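Local coordinates for protein glutathione transferase (Lolium rigidum, PDB 6ZB6) that probably conjugates glutathione to electrophilic foreign compounds as a phi class transferase, an activity linked to detoxification and multiple-herbicide resistance, at residues R49-Q54 and L64-R69; T13-V18 and G53-F58; V20-V25 and K73-K78. All blocks are in the same frame, centred on the assembly; numbering follows the deposited sequence.

Contact 1 (R49-Q54 and L64-R69); sequences RNPFGQ and LLFESR. With GTB (S-(p-nitrobenzyl)glutathione), chain G.
One face of the Phe66 ring is laid against the turn Asn50-Gly53. Pro51 CD sits over it, 3.8 Å from the ring centroid and 25° off the normal, a CH-pi contact, and Asn50 OD1 lies above the rim of the same face, with the amide roughly flat on the ring. Phe52 meets the ring obliquely: CE2 of Phe66 lies in the plane of the Phe52 ring, at its edge, and the two planes stand at 63°. Phe66 carries CG between its backbone N and carbonyl carbon (chi1 62°), which holds the ring toward the turn. Asn50 ND2 adds a contact to Phe66 CB at 3.5 Å. The turn is type I, closed by Gly53 N to Asn50 O, and an Asx turn is built into it: Phe52 N donates to Asn50 OD1 at 2.9 Å. In the thioredoxin-like domain it lies between helix 44-47 and strand 57-60, facing the edge strand 63-66. Both segments also hold the bound S-(p-nitrobenzyl)glutathione (GTB). Gln54 NE2 gives a nearly straight bond to glycyl carboxylate atom O32 of GTB. At the other end Glu67, the N-cap residue of helix 68-78, takes the gamma-glutamyl amine N1 on OE1 at 2.7 Å and weakly on OE2. The alpha-carboxylate is gripped twice by Ser68, whose N reaches GTB O12 and whose OG reaches GTB O11 at 2.6 Å.

Contact 2 (T13-V18 and G53-F58); sequences TNVARV and GQIPAF. With GTB (S-(p-nitrobenzyl)glutathione), chain G.
Asn14, in the first turn of helix 13-24, leaves the backbone toward the loop, CB resting on Pro56 CD at 3.7 Å. Just before it, Thr13 OG1 lies 3.7 Å from the sulphur SG2 of GTB. Beyond CB, the Asn14 amide lies beside the ligand, with ND2 near both SG2 and CG1 of GTB. The amide is held from two directions: Arg17 NH2 donates to Asn14 OD1 at 2.7 Å, nearly along the C=O axis and within 10° of the guanidinium plane, while ND2 bonds to Tyr175 OH. The backbone carbonyl O of Asn14 is covered by Pro56 CG and has no hydrogen-bond partner in the model. Val15 sends one branch across: CG2, anti to the carbonyl carbon, meets Ile55 CD1 at 3.8 Å and Pro56 CB at 3.9 Å, the valine and proline side chains running alongside each other in opposite senses. The proline follows a cis peptide bond, the cis-proline of the thioredoxin-like fold that glutathione transferases keep next to the glutathione site. Ile55, immediately before it, presents both backbone polar atoms to the cysteinyl part of the ligand: its N donates to GTB O2 at 3.0 Å, and its O accepts from GTB N2 at 2.7 Å, each with an angle of 160° at the hydrogen. This two-way pairing is strand-like. Arg17 makes no contact with 53-58; its NH1 bonds to Asn171 OD1, while its chain packs on Pro174 and Tyr175 of helix 173-179. At Val18 the helix still reaches the proline, CG2 lying 4.2 Å from Pro56 CG, and the valine also packs on Val6 of the central strand 4-7.

Contact 3 (V20-V25 and K73-K78); sequences VFLEEV and KYVLRK
Val75 and Leu76 carry the side of helix 68-78 that packs on helix 13-24, and no hydrogen bond joins 20-25 to 73-78. Val75 comes first; it leaves its backbone toward 20-25, and both methyls touch Leu22 CD2, which lies 3.7 Å from Val75 CG2 and equally near CG1, the two side chains crossing at about a right angle. Leu22 sets off from its backbone away from the opposing helix, and its branched end swings back to make this contact. Val75 CG1, anti to its own backbone N (chi1 161°), also meets Val25 CG2 at 4.0 Å. One residue later, Leu76 reaches over with its two branches divided: CD1 touches Phe21 CD1 at 4.0 Å, approaching the ring obliquely, while CD2 meets Val25 CG1 at 3.7 Å and also Phe21 CB. Val25 thus gives one methyl to each residue of the pair, and Leu76 bridges Phe21 and Val25, one turn apart. The short segments 20-24 and 73-78 run nearly parallel, 8° apart with axes 9.2 Å from each other, the parallel pair of helices that flanks the thioredoxin-like sheet on one side. Leu22 extends the packing to Val4 and Val6 of strand 4-7; Phe21 and Leu76 meet Phe167 of helix 167-170, while Glu24 forms a salt bridge with Arg204, next to helix 205-214.

How the contacts relate
All three contacts lie in the N-terminal thioredoxin-like domain. Contacts 1 and 2 have centres about 7 Å apart, share Gly53 and Gln54, and both touch the inhibitor; a hydrogen bond between Ser68 OG and Arg17 NE joins them, and Leu65 N meets Phe58 O across neighbouring strands. The centre of contact 3 is about 14 Å from that of contact 2 and about 17 Å from that of contact 1. It joins the later parts of the helices whose first turns belong to the other two: helix 13-24 in contact 2, helix 68-78 in contact 1. Along the chain contact 1 is nested within the loop closed by contact 3, whereas contacts 2 and 3 interlock. Both helices thus begin at the glutathione site and pack together farther on.

Contact 1 (R49-Q54 and L64-R69)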
loop_
_atom_site.group_PDB
_atom_site.type_symbol
_atom_site.label_atom_id
_atom_site.label_comp_id
_atom_site.label_asym_id
_atom_site.label_seq_id
_atom_site.Cartn_x
_atom_site.Cartn_y
_atom_site.Cartn_z
ATOM N N ARG A 49 1.395 -21.789 1.820
ATOM C CA ARG A 49 1.534 -20.511 2.507
ATOM C C ARG A 49 0.339 -19.596 2.262
ATOM O O ARG A 49 -0.171 -18.976 3.196
ATOM C CB ARG A 49 2.820 -19.816 2.049
ATOM C CG ARG A 49 4.055 -20.648 2.292
ATOM C CD ARG A 49 5.331 -19.929 1.878
ATOM N NE ARG A 49 6.480 -20.589 2.497
ATOM C CZ ARG A 49 7.473 -21.160 1.821
ATOM N NH1 ARG A 49 7.476 -21.140 0.491
ATOM N NH2 ARG A 49 8.469 -21.741 2.479
ATOM N N ASN A 50 -0.094 -19.470 1.014
ATOM C CA ASN A 50 -1.288 -18.700 0.677
ATOM C C ASN A 50 -2.123 -19.586 -0.224
ATOM O O ASN A 50 -1.751 -19.784 -1.398
ATOM C CB ASN A 50 -0.970 -17.374 -0.016
ATOM C CG ASN A 50 -2.232 -16.566 -0.341
ATOM O OD1 ASN A 50 -3.331 -17.112 -0.427
ATOM N ND2 ASN A 50 -2.074 -15.255 -0.484
ATOM N N PRO A 51 -3.246 -20.124 0.263
ATOM C CA PRO A 51 -3.975 -21.140 -0.514
ATOM C C PRO A 51 -4.665 -20.575 -1.732
ATOM O O PRO A 51 -5.100 -21.348 -2.592
ATOM C CB PRO A 51 -4.982 -21.710 0.507
ATOM C CG PRO A 51 -5.214 -20.573 1.486
ATOM C CD PRO A 51 -3.951 -19.729 1.498
ATOM N N PHE A 52 -4.744 -19.253 -1.853
ATOM C CA PHE A 52 -5.281 -18.608 -3.039
ATOM C C PHE A 52 -4.201 -18.283 -4.062
ATOM O O PHE A 52 -4.512 -17.740 -5.124
ATOM C CB PHE A 52 -6.054 -17.351 -2.631
ATOM C CG PHE A 52 -7.217 -17.646 -1.723
ATOM C CD1 PHE A 52 -8.358 -18.278 -2.219
ATOM C CD2 PHE A 52 -7.155 -17.349 -0.373
ATOM C CE1 PHE A 52 -9.429 -18.578 -1.385
ATOM C CE2 PHE A 52 -8.224 -17.647 0.473
ATOM C CZ PHE A 52 -9.365 -18.262 -0.040
ATOM N N GLY A 53 -2.954 -18.638 -3.782
ATOM C CA GLY A 53 -1.904 -18.528 -4.767
ATOM C C GLY A 53 -1.613 -17.082 -5.107
ATOM O O GLY A 53 -1.531 -16.726 -6.281
ATOM N N GLN A 54 -1.464 -16.242 -4.084
ATOM C CA GLN A 54 -1.146 -14.833 -4.243
ATOM C C GLN A 54 0.006 -14.466 -3.315
ATOM O O GLN A 54 0.361 -15.214 -2.397
ATOM C CB GLN A 54 -2.357 -13.940 -3.930
ATOM C CG GLN A 54 -3.575 -14.133 -4.825
ATOM C CD GLN A 54 -4.600 -13.025 -4.633
ATOM O OE1 GLN A 54 -5.036 -12.750 -3.513
ATOM N NE2 GLN A 54 -4.963 -12.354 -5.728
ATOM N N LEU A 64 1.926 -19.020 9.797
ATOM C CA LEU A 64 1.826 -18.611 8.401
ATOM C C LEU A 64 0.630 -17.688 8.264
ATOM O O LEU A 64 -0.448 -18.000 8.773
ATOM C CB LEU A 64 1.656 -19.815 7.466
ATOM C CG LEU A 64 2.847 -20.764 7.317
ATOM C CD1 LEU A 64 2.447 -22.021 6.556
ATOM C CD2 LEU A 64 3.992 -20.036 6.613
ATOM N N LEU A 65 0.824 -16.549 7.598
ATOM C CA LEU A 65 -0.255 -15.609 7.360
ATOM C C LEU A 65 -0.253 -15.222 5.892
ATOM O O LEU A 65 0.738 -15.394 5.177
ATOM C CB LEU A 65 -0.124 -14.336 8.228
ATOM C CG LEU A 65 -0.047 -14.482 9.755
ATOM C CD1 LEU A 65 0.269 -13.136 10.403
ATOM C CD2 LEU A 65 -1.348 -15.074 10.342
ATOM N N PHE A 66 -1.393 -14.718 5.442
ATOM C CA PHE A 66 -1.478 -14.069 4.146
ATOM C C PHE A 66 -2.504 -12.953 4.290
ATOM O O PHE A 66 -3.037 -12.725 5.382
ATOM C CB PHE A 66 -1.809 -15.079 3.039
ATOM C CG PHE A 66 -3.139 -15.775 3.211
ATOM C CD1 PHE A 66 -3.251 -16.914 3.999
ATOM C CD2 PHE A 66 -4.268 -15.307 2.554
ATOM C CE1 PHE A 66 -4.479 -17.559 4.148
ATOM C CE2 PHE A 66 -5.481 -15.934 2.703
ATOM C CZ PHE A 66 -5.594 -17.071 3.493
ATOM N N GLU A 67 -2.759 -12.253 3.182
ATOM C CA GLU A 67 -3.521 -11.004 3.136
ATOM C C GLU A 67 -2.718 -9.877 3.772
ATOM O O GLU A 67 -2.463 -9.869 4.976
ATOM C CB GLU A 67 -4.910 -11.134 3.786
ATOM C CG GLU A 67 -5.969 -11.713 2.846
ATOM C CD GLU A 67 -6.316 -10.794 1.660
ATOM O OE1 GLU A 67 -6.038 -9.566 1.710
ATOM O OE2 GLU A 67 -6.878 -11.322 0.676
ATOM N N SER A 68 -2.308 -8.913 2.944
ATOM C CA SER A 68 -1.317 -7.934 3.362
ATOM C C SER A 68 -1.761 -7.122 4.579
ATOM O O SER A 68 -0.945 -6.831 5.457
ATOM C CB SER A 68 -0.988 -7.018 2.169
ATOM O OG SER A 68 -2.151 -6.345 1.720
ATOM N N ARG A 69 -3.033 -6.723 4.652
ATOM C CA ARG A 69 -3.436 -5.910 5.799
ATOM C C ARG A 69 -3.453 -6.713 7.088
ATOM O O ARG A 69 -3.154 -6.158 8.157
ATOM C CB ARG A 69 -4.807 -5.276 5.567
ATOM C CG ARG A 69 -4.784 -4.193 4.474
ATOM C CD ARG A 69 -6.195 -3.700 4.195
ATOM N NE ARG A 69 -6.238 -2.765 3.059
ATOM C CZ ARG A 69 -6.232 -3.122 1.779
ATOM N NH1 ARG A 69 -6.156 -4.394 1.445
ATOM N NH2 ARG A 69 -6.285 -2.189 0.821
HETATM N N1 GTB G . -5.948 -8.906 -0.868
HETATM C CA1 GTB G . -4.636 -9.462 -1.159
HETATM C C1 GTB G . -3.595 -8.816 -0.232
HETATM O O11 GTB G . -3.689 -7.598 0.081
HETATM O O12 GTB G . -2.637 -9.493 0.229
HETATM C CB1 GTB G . -4.325 -9.172 -2.632
HETATM C CG1 GTB G . -2.937 -9.726 -2.949
HETATM C CD1 GTB G . -2.649 -9.685 -4.439
HETATM O OE1 GTB G . -3.444 -9.257 -5.219
HETATM N N2 GTB G . -1.371 -10.176 -4.895
HETATM C CA2 GTB G . -1.111 -10.135 -6.319
HETATM C C2 GTB G . -0.970 -11.566 -6.817
HETATM O O2 GTB G . -0.352 -12.384 -6.210
HETATM C CB2 GTB G . 0.173 -9.344 -6.578
HETATM S SG2 GTB G . -0.109 -7.601 -6.095
HETATM N N3 GTB G . -1.624 -11.940 -8.047
HETATM C CA3 GTB G . -1.483 -13.300 -8.525
HETATM C C3 GTB G . -2.853 -13.951 -8.688
HETATM O O31 GTB G . -2.978 -14.955 -9.443
HETATM O O32 GTB G . -3.856 -13.495 -8.073
HETATM C "C'" GTB G . -1.327 -6.880 -7.234
HETATM C "C1'" GTB G . -0.765 -6.954 -8.651
HETATM C "C2'" GTB G . -1.395 -7.740 -9.602
HETATM C "C3'" GTB G . -0.891 -7.813 -10.893
HETATM C "C4'" GTB G . 0.245 -7.094 -11.235
HETATM N N41 GTB G . 0.782 -7.171 -12.592
HETATM O O41 GTB G . 0.096 -7.869 -13.602
HETATM O O42 GTB G . 1.803 -6.647 -12.835
HETATM C "C5'" GTB G . 0.877 -6.309 -10.278
HETATM C "C6'" GTB G . 0.374 -6.235 -8.987
HETATM O O HOH W 1 -7.268 -10.845 -2.584
#

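Contact 2 (T13-V18 and G53-F58)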
loop_
_atom_site.group_PDB
_atom_site.type_symbol
_atom_site.label_atom_id
_atom_site.label_comp_id
_atom_site.label_asym_id
_atom_site.label_seq_id
_atom_site.Cartn_x
_atom_site.Cartn_y
_atom_site.Cartn_z
ATOM N N THR A 13 2.736 -4.404 -5.019
ATOM C CA THR A 13 2.102 -3.425 -4.128
ATOM C C THR A 13 1.812 -4.003 -2.748
ATOM O O THR A 13 2.123 -3.388 -1.721
ATOM C CB THR A 13 0.796 -2.919 -4.737
ATOM O OG1 THR A 13 0.071 -4.020 -5.280
ATOM C CG2 THR A 13 1.081 -1.893 -5.839
ATOM N N ASN A 14 1.192 -5.175 -2.699
ATOM C CA ASN A 14 0.747 -5.663 -1.401
ATOM C C ASN A 14 1.880 -6.292 -0.602
ATOM O O ASN A 14 1.769 -6.398 0.626
ATOM C CB ASN A 14 -0.439 -6.614 -1.593
ATOM C CG ASN A 14 -1.648 -5.898 -2.172
ATOM O OD1 ASN A 14 -2.192 -4.982 -1.554
ATOM N ND2 ASN A 14 -2.039 -6.270 -3.385
ATOM N N VAL A 15 2.981 -6.670 -1.254
ATOM C CA VAL A 15 4.200 -6.977 -0.508
ATOM C C VAL A 15 4.768 -5.709 0.114
ATOM O O VAL A 15 5.081 -5.666 1.313
ATOM C CB VAL A 15 5.235 -7.663 -1.418
ATOM C CG1 VAL A 15 6.573 -7.767 -0.698
ATOM C CG2 VAL A 15 4.737 -9.032 -1.876
ATOM N N ALA A 16 4.936 -4.662 -0.711
ATOM C CA ALA A 16 5.469 -3.392 -0.241
ATOM C C ALA A 16 4.680 -2.871 0.944
ATOM O O ALA A 16 5.256 -2.281 1.863
ATOM C CB ALA A 16 5.449 -2.357 -1.372
ATOM N N ARG A 17 3.358 -3.092 0.941
ATOM C CA ARG A 17 2.525 -2.638 2.053
ATOM C C ARG A 17 3.062 -3.161 3.383
ATOM O O ARG A 17 3.246 -2.397 4.340
ATOM C CB ARG A 17 1.072 -3.079 1.826
ATOM C CG ARG A 17 0.113 -2.655 2.938
ATOM C CD ARG A 17 -1.199 -3.446 2.932
ATOM N NE ARG A 17 -1.799 -3.536 1.600
ATOM C CZ ARG A 17 -2.399 -2.517 0.981
ATOM N NH1 ARG A 17 -2.505 -1.337 1.584
ATOM N NH2 ARG A 17 -2.902 -2.677 -0.239
ATOM N N VAL A 18 3.366 -4.462 3.435
ATOM C CA VAL A 18 3.913 -5.089 4.636
ATOM C C VAL A 18 5.300 -4.537 4.960
ATOM O O VAL A 18 5.615 -4.237 6.120
ATOM C CB VAL A 18 3.952 -6.617 4.446
ATOM C CG1 VAL A 18 4.588 -7.315 5.676
ATOM C CG2 VAL A 18 2.548 -7.167 4.125
ATOM N N GLY A 53 -2.954 -18.638 -3.782
ATOM C CA GLY A 53 -1.904 -18.528 -4.767
ATOM C C GLY A 53 -1.613 -17.082 -5.107
ATOM O O GLY A 53 -1.531 -16.726 -6.281
ATOM N N GLN A 54 -1.464 -16.242 -4.084
ATOM C CA GLN A 54 -1.146 -14.833 -4.243
ATOM C C GLN A 54 0.006 -14.466 -3.315
ATOM O O GLN A 54 0.361 -15.214 -2.397
ATOM C CB GLN A 54 -2.357 -13.940 -3.930
ATOM C CG GLN A 54 -3.575 -14.133 -4.825
ATOM C CD GLN A 54 -4.600 -13.025 -4.633
ATOM O OE1 GLN A 54 -5.036 -12.750 -3.513
ATOM N NE2 GLN A 54 -4.963 -12.354 -5.728
ATOM N N ILE A 55 0.585 -13.294 -3.560
ATOM C CA ILE A 55 1.590 -12.736 -2.661
ATOM C C ILE A 55 1.016 -11.448 -2.089
ATOM O O ILE A 55 0.209 -10.783 -2.753
ATOM C CB ILE A 55 2.930 -12.498 -3.378
ATOM C CG1 ILE A 55 2.736 -11.616 -4.613
ATOM C CG2 ILE A 55 3.584 -13.817 -3.752
ATOM C CD1 ILE A 55 3.991 -10.926 -5.043
ATOM N N PRO A 56 1.408 -11.041 -0.875
ATOM C CA PRO A 56 2.410 -11.690 -0.029
ATOM C C PRO A 56 1.897 -12.929 0.686
ATOM O O PRO A 56 0.685 -13.086 0.845
ATOM C CB PRO A 56 2.726 -10.617 1.012
ATOM C CG PRO A 56 1.409 -9.923 1.198
ATOM C CD PRO A 56 0.848 -9.839 -0.232
ATOM N N ALA A 57 2.816 -13.781 1.118
ATOM C CA ALA A 57 2.576 -14.626 2.288
ATOM C C ALA A 57 3.589 -14.224 3.352
ATOM O O ALA A 57 4.475 -13.412 3.109
ATOM C CB ALA A 57 2.674 -16.113 1.942
ATOM N N PHE A 58 3.489 -14.818 4.533
ATOM C CA PHE A 58 4.272 -14.323 5.652
ATOM C C PHE A 58 4.512 -15.465 6.622
ATOM O O PHE A 58 3.612 -16.272 6.858
ATOM C CB PHE A 58 3.533 -13.163 6.330
ATOM C CG PHE A 58 4.141 -12.700 7.624
ATOM C CD1 PHE A 58 3.749 -13.262 8.841
ATOM C CD2 PHE A 58 5.069 -11.678 7.632
ATOM C CE1 PHE A 58 4.309 -12.827 10.033
ATOM C CE2 PHE A 58 5.619 -11.217 8.823
ATOM C CZ PHE A 58 5.237 -11.781 10.020
HETATM N N1 GTB G . -5.948 -8.906 -0.868
HETATM C CA1 GTB G . -4.636 -9.462 -1.159
HETATM C C1 GTB G . -3.595 -8.816 -0.232
HETATM O O11 GTB G . -3.689 -7.598 0.081
HETATM O O12 GTB G . -2.637 -9.493 0.229
HETATM C CB1 GTB G . -4.325 -9.172 -2.632
HETATM C CG1 GTB G . -2.937 -9.726 -2.949
HETATM C CD1 GTB G . -2.649 -9.685 -4.439
HETATM O OE1 GTB G . -3.444 -9.257 -5.219
HETATM N N2 GTB G . -1.371 -10.176 -4.895
HETATM C CA2 GTB G . -1.111 -10.135 -6.319
HETATM C C2 GTB G . -0.970 -11.566 -6.817
HETATM O O2 GTB G . -0.352 -12.384 -6.210
HETATM C CB2 GTB G . 0.173 -9.344 -6.578
HETATM S SG2 GTB G . -0.109 -7.601 -6.095
HETATM N N3 GTB G . -1.624 -11.940 -8.047
HETATM C CA3 GTB G . -1.483 -13.300 -8.525
HETATM C C3 GTB G . -2.853 -13.951 -8.688
HETATM O O31 GTB G . -2.978 -14.955 -9.443
HETATM O O32 GTB G . -3.856 -13.495 -8.073
HETATM C "C'" GTB G . -1.327 -6.880 -7.234
HETATM C "C1'" GTB G . -0.765 -6.954 -8.651
HETATM C "C2'" GTB G . -1.395 -7.740 -9.602
HETATM C "C3'" GTB G . -0.891 -7.813 -10.893
HETATM C "C4'" GTB G . 0.245 -7.094 -11.235
HETATM N N41 GTB G . 0.782 -7.171 -12.592
HETATM O O41 GTB G . 0.096 -7.869 -13.602
HETATM O O42 GTB G . 1.803 -6.647 -12.835
HETATM C "C5'" GTB G . 0.877 -6.309 -10.278
HETATM C "C6'" GTB G . 0.374 -6.235 -8.987
#

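Contact 3 (V20-V25 and K73-K78)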
loop_
_atom_site.group_PDB
_atom_site.type_symbol
_atom_site.label_atom_id
_atom_site.label_comp_id
_atom_site.label_asym_id
_atom_site.label_seq_id
_atom_site.Cartn_x
_atom_site.Cartn_y
_atom_site.Cartn_z
ATOM N N VAL A 20 6.556 -1.673 4.389
ATOM C CA VAL A 20 6.421 -0.353 5.001
ATOM C C VAL A 20 6.202 -0.483 6.507
ATOM O O VAL A 20 6.885 0.163 7.309
ATOM C CB VAL A 20 5.288 0.444 4.330
ATOM C CG1 VAL A 20 4.923 1.652 5.196
ATOM C CG2 VAL A 20 5.723 0.919 2.910
ATOM N N PHE A 21 5.252 -1.322 6.920
ATOM C CA PHE A 21 4.979 -1.386 8.351
ATOM C C PHE A 21 6.108 -2.069 9.112
ATOM O O PHE A 21 6.412 -1.668 10.243
ATOM C CB PHE A 21 3.622 -2.041 8.582
ATOM C CG PHE A 21 2.496 -1.209 8.049
ATOM C CD1 PHE A 21 2.231 0.036 8.605
ATOM C CD2 PHE A 21 1.761 -1.623 6.943
ATOM C CE1 PHE A 21 1.214 0.835 8.105
ATOM C CE2 PHE A 21 0.734 -0.820 6.428
ATOM C CZ PHE A 21 0.460 0.404 7.006
ATOM N N LEU A 22 6.780 -3.051 8.499
ATOM C CA LEU A 22 7.982 -3.599 9.116
ATOM C C LEU A 22 9.021 -2.514 9.350
ATOM O O LEU A 22 9.663 -2.471 10.402
ATOM C CB LEU A 22 8.562 -4.715 8.249
ATOM C CG LEU A 22 7.854 -6.077 8.344
ATOM C CD1 LEU A 22 8.225 -6.963 7.157
ATOM C CD2 LEU A 22 8.166 -6.768 9.688
ATOM N N GLU A 23 9.206 -1.619 8.378
ATOM C CA GLU A 23 10.202 -0.573 8.552
ATOM C C GLU A 23 9.747 0.455 9.574
ATOM O O GLU A 23 10.579 1.021 10.287
ATOM C CB GLU A 23 10.503 0.098 7.211
ATOM C CG GLU A 23 11.347 -0.757 6.295
ATOM C CD GLU A 23 12.774 -0.885 6.775
ATOM O OE1 GLU A 23 13.237 -0.000 7.529
ATOM O OE2 GLU A 23 13.439 -1.875 6.394
ATOM N N GLU A 24 8.437 0.707 9.664
ATOM C CA GLU A 24 7.946 1.700 10.612
ATOM C C GLU A 24 8.268 1.304 12.049
ATOM O O GLU A 24 8.567 2.167 12.884
ATOM C CB GLU A 24 6.439 1.908 10.435
ATOM C CG GLU A 24 6.072 2.769 9.204
ATOM C CD GLU A 24 6.316 4.271 9.392
ATOM O OE1 GLU A 24 6.447 4.743 10.540
ATOM O OE2 GLU A 24 6.360 4.998 8.374
ATOM N N VAL A 25 8.229 0.002 12.357
ATOM C CA VAL A 25 8.536 -0.470 13.701
ATOM C C VAL A 25 9.969 -0.968 13.833
ATOM O O VAL A 25 10.364 -1.430 14.915
ATOM C CB VAL A 25 7.536 -1.558 14.142
ATOM C CG1 VAL A 25 6.118 -1.014 14.042
ATOM C CG2 VAL A 25 7.698 -2.840 13.299
ATOM N N LYS A 73 -1.092 -5.720 10.352
ATOM C CA LYS A 73 -1.547 -5.485 11.719
ATOM C C LYS A 73 -0.851 -6.418 12.702
ATOM O O LYS A 73 -0.541 -6.018 13.832
ATOM C CB LYS A 73 -3.072 -5.618 11.806
ATOM C CG LYS A 73 -3.790 -4.439 11.140
ATOM C CD LYS A 73 -5.289 -4.425 11.445
ATOM C CE LYS A 73 -5.998 -5.526 10.654
ATOM N NZ LYS A 73 -7.492 -5.395 10.661
ATOM N N TYR A 74 -0.576 -7.660 12.291
ATOM C CA TYR A 74 0.175 -8.559 13.166
ATOM C C TYR A 74 1.564 -7.998 13.454
ATOM O O TYR A 74 2.045 -8.049 14.591
ATOM C CB TYR A 74 0.283 -9.943 12.528
ATOM C CG TYR A 74 1.203 -10.883 13.274
ATOM C CD1 TYR A 74 0.729 -11.634 14.351
ATOM C CD2 TYR A 74 2.541 -11.019 12.914
ATOM C CE1 TYR A 74 1.561 -12.489 15.041
ATOM C CE2 TYR A 74 3.387 -11.880 13.606
ATOM C CZ TYR A 74 2.885 -12.617 14.660
ATOM O OH TYR A 74 3.708 -13.473 15.350
ATOM N N VAL A 75 2.225 -7.465 12.427
ATOM C CA VAL A 75 3.537 -6.846 12.622
ATOM C C VAL A 75 3.444 -5.683 13.602
ATOM O O VAL A 75 4.250 -5.566 14.538
ATOM C CB VAL A 75 4.115 -6.392 11.269
ATOM C CG1 VAL A 75 5.223 -5.365 11.491
ATOM C CG2 VAL A 75 4.624 -7.592 10.492
ATOM N N LEU A 76 2.467 -4.799 13.398
ATOM C CA LEU A 76 2.346 -3.614 14.244
ATOM C C LEU A 76 2.091 -3.986 15.698
ATOM O O LEU A 76 2.607 -3.330 16.614
ATOM C CB LEU A 76 1.231 -2.721 13.720
ATOM C CG LEU A 76 1.562 -2.100 12.353
ATOM C CD1 LEU A 76 0.360 -1.357 11.816
ATOM C CD2 LEU A 76 2.796 -1.208 12.435
ATOM N N ARG A 77 1.297 -5.035 15.928
ATOM C CA ARG A 77 1.008 -5.453 17.295
ATOM C C ARG A 77 2.189 -6.178 17.916
ATOM O O ARG A 77 2.558 -5.900 19.066
ATOM C CB ARG A 77 -0.239 -6.340 17.314
ATOM C CG ARG A 77 -1.525 -5.589 17.024
ATOM C CD ARG A 77 -2.669 -6.553 16.715
ATOM N NE ARG A 77 -3.841 -5.806 16.275
ATOM C CZ ARG A 77 -4.772 -6.274 15.450
ATOM N NH1 ARG A 77 -4.687 -7.513 14.979
ATOM N NH2 ARG A 77 -5.797 -5.499 15.103
ATOM N N LYS A 78 2.800 -7.100 17.172
ATOM C CA LYS A 78 3.930 -7.851 17.712
ATOM C C LYS A 78 5.053 -6.919 18.141
ATOM O O LYS A 78 5.608 -7.058 19.236
ATOM C CB LYS A 78 4.440 -8.859 16.680
ATOM C CG LYS A 78 5.594 -9.722 17.200
ATOM C CD LYS A 78 6.208 -10.559 16.099
ATOM C CE LYS A 78 7.235 -11.519 16.666
ATOM N NZ LYS A 78 8.210 -11.898 15.626
#